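Local coordinates for protein FdxN element excision controlling factor XisI (Anabaena variabilis ATCC 29413, PDB 2NVM) that controls excision of the fdxN element, acting with XisF and XisH in the site-specific recombination of nitrogen-fixation genes in cyanobacteria, at the interface of chains A and B. Numbering follows the deposited sequence. Chains: chain A/B, FdxN element excision controlling factor XisI.

The interface of chains A and B. Residues chain A 55, 57, 72, 75, 77, 79, 86, 112; chain B 46, 59, 61, 68, 70.
The guanidinium of B:Arg46, bent at chi2 (86°), lies between B:Cys61 CB on one face and the amide carbon of A:Gln77 on the other, its amide tilted 40°. A:Gln77 NE2 crowds B:Arg46 NH2 at 3.0 Å, two donors probably tolerated because A:Glu86 OE2 lies beside both. A:Tyr75 CZ and A:Glu86 CG stand at the guanidinium edge. The tyrosine ring, turned 66° from it, has A:Glu86 CG over one face and A:Leu57 CD1 over the other. In plane at the ring's edge sits A:Gln55 OE1, which takes the phenol hydrogen; A:Gln55 NE2 donates to A:Gln77 OE1 at 2.7 Å. This relay fits both modelled amide orientations, and A:Tyr75 OH accepts from B:Arg46 NH1 at 3.1 Å.

A:Glu86 is shared by two arginines, which probably keep it ionised. A:Glu86 OE2 forms a salt bridge with B:Arg46 NH1 (3.2 Å). A:Gln77 NE2 gives A:Glu86 OE2 a bent bond (2.8 Å). B:Arg68 NH2 reaches OE1 from above the carboxylate plane and donates to the backbone O of A:Glu86, on a lone pair, at 3.1 Å. Water 1 joins that carbonyl to B:Arg68 NE and B:Gln70 OE1. Nearby, B:Leu59 CD2 meets A:Leu57 CD1 tip to tip at 3.6 Å.

Strands 55-64, 67-79 and 82-87 of chain A face strands 44-50, 55-61 and 67-79 of chain B in the two-fold interface of the deposited dimer, possibly the biological one; each contact recurs with the chains exchanged.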
loop_
_atom_site.group_PDB
_atom_site.type_symbol
_atom_site.label_atom_id
_atom_site.label_comp_id
_atom_site.label_asym_id
_atom_site.label_seq_id
_atom_site.Cartn_x
_atom_site.Cartn_y
_atom_site.Cartn_z
ATOM N N GLN A 55 -8.239 1.807 -4.636
ATOM C CA GLN A 55 -7.191 2.193 -3.680
ATOM C C GLN A 55 -5.948 2.515 -4.510
ATOM O O GLN A 55 -5.517 1.680 -5.308
ATOM C CB GLN A 55 -6.905 1.049 -2.703
ATOM C CG GLN A 55 -8.102 0.569 -1.864
ATOM C CD GLN A 55 -8.606 1.596 -0.874
ATOM O OE1 GLN A 55 -7.827 2.285 -0.245
ATOM N NE2 GLN A 55 -9.924 1.688 -0.721
ATOM N N LEU A 57 -2.030 4.144 -4.041
ATOM C CA LEU A 57 -1.023 4.497 -3.043
ATOM C C LEU A 57 0.395 4.451 -3.543
ATOM O O LEU A 57 0.778 3.571 -4.332
ATOM C CB LEU A 57 -1.187 3.595 -1.802
ATOM C CG LEU A 57 -0.301 3.748 -0.532
ATOM C CD1 LEU A 57 -1.031 3.286 0.700
ATOM C CD2 LEU A 57 1.003 2.994 -0.633
ATOM N N ILE A 72 4.179 6.391 3.675
ATOM C CA ILE A 72 3.131 6.668 2.684
ATOM C C ILE A 72 3.325 8.125 2.237
ATOM O O ILE A 72 3.347 9.041 3.057
ATOM C CB ILE A 72 1.704 6.432 3.281
ATOM C CG1 ILE A 72 1.544 4.955 3.658
ATOM C CG2 ILE A 72 0.598 6.900 2.314
ATOM C CD1 ILE A 72 0.259 4.645 4.449
ATOM N N TYR A 75 -1.786 8.950 -0.985
ATOM C CA TYR A 75 -2.822 7.917 -0.824
ATOM C C TYR A 75 -4.214 8.474 -1.102
ATOM O O TYR A 75 -4.633 9.440 -0.467
ATOM C CB TYR A 75 -2.692 7.203 0.556
ATOM C CG TYR A 75 -3.773 6.188 0.885
ATOM C CD1 TYR A 75 -4.276 5.320 -0.098
ATOM C CD2 TYR A 75 -4.216 6.001 2.220
ATOM C CE1 TYR A 75 -5.287 4.379 0.200
ATOM C CE2 TYR A 75 -5.219 5.052 2.541
ATOM C CZ TYR A 75 -5.738 4.244 1.512
ATOM O OH TYR A 75 -6.673 3.298 1.746
ATOM N N GLN A 77 -8.389 7.237 -2.424
ATOM C CA GLN A 77 -9.378 6.175 -2.619
ATOM C C GLN A 77 -10.703 6.750 -3.107
ATOM O O GLN A 77 -10.955 7.941 -2.942
ATOM C CB GLN A 77 -9.571 5.319 -1.364
ATOM C CG GLN A 77 -10.189 6.011 -0.152
ATOM C CD GLN A 77 -10.633 5.051 0.960
ATOM O OE1 GLN A 77 -10.671 3.825 0.816
ATOM N NE2 GLN A 77 -10.988 5.628 2.077
ATOM N N GLN A 79 -14.728 6.221 -2.656
ATOM C CA GLN A 79 -15.798 5.591 -1.851
ATOM C C GLN A 79 -17.038 6.484 -1.832
ATOM O O GLN A 79 -16.936 7.712 -1.640
ATOM C CB GLN A 79 -15.331 5.187 -0.452
ATOM C CG GLN A 79 -14.721 6.279 0.404
ATOM C CD GLN A 79 -14.265 5.772 1.787
ATOM O OE1 GLN A 79 -14.412 4.588 2.121
ATOM N NE2 GLN A 79 -13.703 6.676 2.593
ATOM N N GLU A 86 -6.268 10.886 1.277
ATOM C CA GLU A 86 -5.871 10.419 2.618
ATOM C C GLU A 86 -4.496 10.944 3.005
ATOM O O GLU A 86 -4.263 11.209 4.175
ATOM C CB GLU A 86 -5.923 8.891 2.702
ATOM C CG GLU A 86 -7.247 8.229 2.236
ATOM C CD GLU A 86 -8.473 8.474 3.111
ATOM O OE1 GLU A 86 -8.497 9.340 4.001
ATOM O OE2 GLU A 86 -9.470 7.776 2.885
ATOM N N PHE A 112 -7.171 13.780 5.157
ATOM C CA PHE A 112 -6.110 14.240 6.068
ATOM C C PHE A 112 -6.464 15.413 6.982
ATOM O O PHE A 112 -5.741 15.586 7.954
ATOM C CB PHE A 112 -4.770 14.512 5.343
ATOM C CG PHE A 112 -4.849 15.595 4.286
ATOM C CD1 PHE A 112 -4.664 16.937 4.621
ATOM C CD2 PHE A 112 -5.142 15.260 2.950
ATOM C CE1 PHE A 112 -4.746 17.945 3.619
ATOM C CE2 PHE A 112 -5.245 16.248 1.950
ATOM C CZ PHE A 112 -5.043 17.585 2.278
ATOM N N ARG B 46 -8.215 -1.301 4.959
ATOM C CA ARG B 46 -8.295 -1.260 3.489
ATOM C C ARG B 46 -7.243 -2.224 2.927
ATOM O O ARG B 46 -6.122 -2.294 3.446
ATOM C CB ARG B 46 -8.027 0.138 2.885
ATOM C CG ARG B 46 -9.000 1.287 3.239
ATOM C CD ARG B 46 -8.629 1.989 4.529
ATOM N NE ARG B 46 -9.558 3.078 4.893
ATOM C CZ ARG B 46 -9.465 4.372 4.544
ATOM N NH1 ARG B 46 -8.479 4.828 3.782
ATOM N NH2 ARG B 46 -10.391 5.234 4.966
ATOM N N LEU B 59 -3.636 -1.943 5.161
ATOM C CA LEU B 59 -3.467 -0.843 6.096
ATOM C C LEU B 59 -4.775 -0.486 6.758
ATOM O O LEU B 59 -5.827 -0.939 6.325
ATOM C CB LEU B 59 -2.883 0.380 5.372
ATOM C CG LEU B 59 -3.588 1.075 4.195
ATOM C CD1 LEU B 59 -4.912 1.699 4.535
ATOM C CD2 LEU B 59 -2.659 2.181 3.687
ATOM N N CYS B 61 -6.770 3.122 8.195
ATOM C CA CYS B 61 -6.756 4.564 8.061
ATOM C C CYS B 61 -8.065 5.190 8.535
ATOM O O CYS B 61 -9.148 4.646 8.285
ATOM C CB CYS B 61 -6.461 4.918 6.597
ATOM S SG CYS B 61 -6.350 6.652 6.194
ATOM N N ARG B 68 -4.913 11.266 13.945
ATOM C CA ARG B 68 -4.876 10.713 12.590
ATOM C C ARG B 68 -4.184 9.358 12.622
ATOM O O ARG B 68 -3.035 9.282 13.063
ATOM C CB ARG B 68 -4.082 11.631 11.632
ATOM C CG ARG B 68 -3.951 11.173 10.153
ATOM C CD ARG B 68 -5.296 10.789 9.615
ATOM N NE ARG B 68 -5.367 10.629 8.178
ATOM C CZ ARG B 68 -6.425 10.152 7.519
ATOM N NH1 ARG B 68 -7.559 9.801 8.136
ATOM N NH2 ARG B 68 -6.360 10.068 6.203
ATOM N N GLN B 70 -2.900 6.147 10.302
ATOM C CA GLN B 70 -2.538 5.745 8.931
ATOM C C GLN B 70 -1.377 4.778 9.129
ATOM O O GLN B 70 -0.223 5.180 9.168
ATOM C CB GLN B 70 -2.187 6.959 8.073
ATOM C CG GLN B 70 -2.142 6.644 6.601
ATOM C CD GLN B 70 -1.888 7.898 5.762
ATOM O OE1 GLN B 70 -2.832 8.512 5.260
ATOM N NE2 GLN B 70 -0.626 8.324 5.688
HETATM O O HOH W 1 -2.901 11.364 6.530
HETATM O O HOH W 2 -10.114 9.027 6.242
#